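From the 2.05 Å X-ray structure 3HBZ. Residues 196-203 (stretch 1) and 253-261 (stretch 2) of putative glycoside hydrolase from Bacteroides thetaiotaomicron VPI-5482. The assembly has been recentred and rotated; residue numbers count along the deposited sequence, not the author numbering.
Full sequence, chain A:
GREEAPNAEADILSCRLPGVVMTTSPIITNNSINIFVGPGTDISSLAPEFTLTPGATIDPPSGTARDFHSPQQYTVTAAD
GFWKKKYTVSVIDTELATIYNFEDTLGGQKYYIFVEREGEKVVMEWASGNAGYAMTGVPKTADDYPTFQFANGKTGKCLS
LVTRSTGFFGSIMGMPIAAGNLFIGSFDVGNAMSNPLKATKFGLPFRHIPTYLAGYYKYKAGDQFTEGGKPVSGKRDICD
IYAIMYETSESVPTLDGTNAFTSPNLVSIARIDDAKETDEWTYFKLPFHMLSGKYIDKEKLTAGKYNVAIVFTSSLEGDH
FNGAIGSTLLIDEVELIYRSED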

# COMPACT_ATOMS: atom_id res chain seq x y z
N PRO A 196 5.29 -11.46 -7.36
CA PRO A 196 4.24 -10.50 -7.03
C PRO A 196 3.79 -10.53 -5.57
O PRO A 196 3.37 -9.51 -5.01
CB PRO A 196 3.09 -10.88 -7.98
CG PRO A 196 3.40 -12.25 -8.45
CD PRO A 196 4.92 -12.30 -8.51
N LEU A 197 3.90 -11.68 -4.94
CA LEU A 197 3.53 -11.77 -3.54
C LEU A 197 4.50 -10.99 -2.64
O LEU A 197 4.13 -10.64 -1.53
CB LEU A 197 3.48 -13.23 -3.09
CG LEU A 197 2.43 -14.19 -3.69
CD1 LEU A 197 2.67 -15.66 -3.16
CD2 LEU A 197 0.96 -13.73 -3.42
N LYS A 198 5.76 -10.84 -3.09
CA LYS A 198 6.76 -10.01 -2.41
C LYS A 198 6.56 -8.53 -2.70
O LYS A 198 7.09 -7.69 -1.98
CB LYS A 198 8.17 -10.39 -2.82
CG LYS A 198 8.58 -11.88 -2.56
CD LYS A 198 8.65 -12.23 -1.14
CE LYS A 198 9.98 -11.89 -0.47
NZ LYS A 198 9.71 -12.03 1.02
N ALA A 199 5.81 -8.21 -3.74
CA ALA A 199 5.56 -6.82 -4.12
C ALA A 199 4.65 -6.09 -3.13
O ALA A 199 4.79 -4.88 -2.95
CB ALA A 199 4.95 -6.76 -5.52
N THR A 200 3.71 -6.79 -2.53
CA THR A 200 2.78 -6.19 -1.56
C THR A 200 3.38 -6.25 -0.17
O THR A 200 3.30 -7.27 0.52
CB THR A 200 1.39 -6.88 -1.59
OG1 THR A 200 1.56 -8.26 -1.38
CG2 THR A 200 0.72 -6.71 -2.93
N LYS A 201 3.95 -5.12 0.27
CA LYS A 201 4.58 -5.04 1.56
C LYS A 201 3.59 -4.47 2.55
O LYS A 201 3.20 -3.33 2.46
CB LYS A 201 5.83 -4.18 1.51
CG LYS A 201 6.94 -4.81 0.64
CD LYS A 201 8.22 -4.00 0.65
CE LYS A 201 9.42 -4.83 0.14
NZ LYS A 201 10.67 -4.02 -0.13
N PHE A 202 3.17 -5.31 3.48
CA PHE A 202 2.08 -5.00 4.39
C PHE A 202 2.58 -4.48 5.72
O PHE A 202 3.32 -5.17 6.45
CB PHE A 202 1.27 -6.28 4.69
CG PHE A 202 0.62 -6.92 3.47
CD1 PHE A 202 -0.11 -6.17 2.56
CD2 PHE A 202 0.69 -8.31 3.29
CE1 PHE A 202 -0.75 -6.77 1.45
CE2 PHE A 202 0.03 -8.92 2.19
CZ PHE A 202 -0.68 -8.16 1.28
N GLY A 203 2.14 -3.27 6.04
CA GLY A 203 2.15 -2.78 7.43
C GLY A 203 2.96 -1.52 7.64
O GLY A 203 3.97 -1.33 6.97
N PRO A 253 11.33 -6.65 8.46
CA PRO A 253 10.92 -5.24 8.46
C PRO A 253 9.48 -5.05 8.00
O PRO A 253 8.90 -3.97 8.20
CB PRO A 253 11.90 -4.58 7.47
CG PRO A 253 12.35 -5.73 6.57
CD PRO A 253 12.36 -6.94 7.43
N THR A 254 8.96 -6.07 7.33
CA THR A 254 7.62 -6.07 6.80
C THR A 254 7.18 -7.53 6.61
O THR A 254 7.99 -8.44 6.63
CB THR A 254 7.60 -5.35 5.45
OG1 THR A 254 6.25 -5.23 5.05
CG2 THR A 254 8.43 -6.14 4.35
N LEU A 255 5.88 -7.75 6.48
CA LEU A 255 5.34 -9.01 5.99
C LEU A 255 4.86 -8.69 4.58
O LEU A 255 4.81 -7.50 4.18
CB LEU A 255 4.17 -9.48 6.87
CG LEU A 255 4.59 -9.83 8.32
CD1 LEU A 255 3.46 -10.50 9.09
CD2 LEU A 255 5.87 -10.73 8.32
N ASP A 256 4.52 -9.74 3.84
CA ASP A 256 4.02 -9.63 2.47
C ASP A 256 3.06 -10.74 2.11
O ASP A 256 2.56 -11.46 3.00
CB ASP A 256 5.18 -9.55 1.50
CG ASP A 256 6.11 -10.73 1.61
OD1 ASP A 256 5.65 -11.86 1.87
OD2 ASP A 256 7.30 -10.50 1.37
N GLY A 257 2.77 -10.87 0.82
CA GLY A 257 1.85 -11.91 0.40
C GLY A 257 2.30 -13.34 0.66
O GLY A 257 1.49 -14.26 0.60
N THR A 258 3.56 -13.57 1.00
CA THR A 258 3.97 -14.94 1.25
C THR A 258 3.72 -15.33 2.71
O THR A 258 3.78 -16.50 3.01
CB THR A 258 5.48 -15.17 0.99
OG1 THR A 258 6.22 -14.46 1.98
CG2 THR A 258 5.90 -14.73 -0.42
N ASN A 259 3.48 -14.39 3.60
CA ASN A 259 3.48 -14.72 5.03
C ASN A 259 2.58 -13.89 5.93
O ASN A 259 2.73 -13.88 7.18
CB ASN A 259 4.91 -14.68 5.56
CG ASN A 259 5.54 -13.32 5.44
OD1 ASN A 259 4.88 -12.33 5.14
ND2 ASN A 259 6.84 -13.27 5.62
N ALA A 260 1.64 -13.22 5.31
CA ALA A 260 0.69 -12.36 6.02
C ALA A 260 -0.04 -13.09 7.16
O ALA A 260 -0.33 -12.48 8.22
CB ALA A 260 -0.34 -11.80 5.02
N PHE A 261 -0.36 -14.37 6.95
CA PHE A 261 -1.12 -15.12 7.96
C PHE A 261 -0.29 -16.17 8.67
O PHE A 261 -0.79 -16.85 9.53
CB PHE A 261 -2.35 -15.81 7.33
CG PHE A 261 -3.35 -14.84 6.73
CD1 PHE A 261 -3.93 -13.86 7.52
CD2 PHE A 261 -3.68 -14.91 5.38
CE1 PHE A 261 -4.86 -12.97 7.00
CE2 PHE A 261 -4.60 -14.03 4.83
CZ PHE A 261 -5.19 -13.04 5.66
O HOH W 1 8.34 -8.32 0.48
O HOH W 2 5.72 -2.47 5.04

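The one charged pair in this contact joins Lys 198 to Asp 256: NZ of Lys 198 lies 2.9 Å from OD2 of Asp 256, a hydrogen bond within a salt bridge. The lysine reaches it indirectly. Its CA-to-CB bond points away from the other stretch, and three successive m rotamers fold the chain back before chi4 extends at 168°, so the ammonium comes nearer to the other stretch than the CA-to-CB bond suggests. A water supports the same carboxylate oxygen, donating to OD2 of Asp 256 at 2.6 Å and to the backbone O of Lys 198 at 2.8 Å, and so links the carboxylate to the lysine's backbone as well.

Asp 256 spends its second oxygen within its own stretch. OD1 of Asp 256 accepts from N of Thr 258 at 2.8 Å and from OG1 of Thr 258 at 2.7 Å. The carboxylate thus holds Thr 258 with one oxygen and meets the lysine with the other. Separately, the backbone O of Asp 256 accepts from N of Asn 259 at 3.1 Å.

Two backbone hydrogen bonds fix the chains to each other. N of Phe 202 donates to O of Leu 255 at 2.8 Å with an angle of 159°, the nearly straight bond of a single antiparallel bridge. N of Gly 257 donates to O of Leu 197 at 2.7 Å, shorter but more bent, at 130°. Glycine suits this second site: an ideal CB on Gly 257 would point toward stretch 1 and lie 2.8 Å from O of Leu 197, a clash with the very acceptor its N holds. Gly 203 has a different reason, since at its phi/psi of 121/148 a CB would be jammed against the carbonyl O of Phe 202.

Between these bonds the backbones remain close enough for CA-H...O contacts, with CA of Asp 256 3.1 Å from O of Thr 200 and CA of Lys 201 3.6 Å from O of Leu 255. The latter carbonyl is shared further: OG1 of Thr 254 donates to it at 2.8 Å, so O of Leu 255 serves a side chain of its own stretch as well as the amide across the gap. A second water donates to OG1 of Thr 254 and to O of Gly 203, each at 2.8 Å, and extends the link past the bridge.

Packing fills in around this polar frame. Phe 202, with the largest covered area of the contact, starts sideways but its ring comes nearer, CE2 lying 3.5 Å from C of Asp 256 and CD2 4.0 Å from CB of Ala 260. The aromatic therefore rests largely against backbone, with one small methyl beside it. Farther out, CG2 of Thr 258 meets CB of Leu 197 at 3.9 Å and CD of Lys 198 at 3.8 Å, so the lysine adds an aliphatic contact to its charged one. In all, 510 Å² is buried.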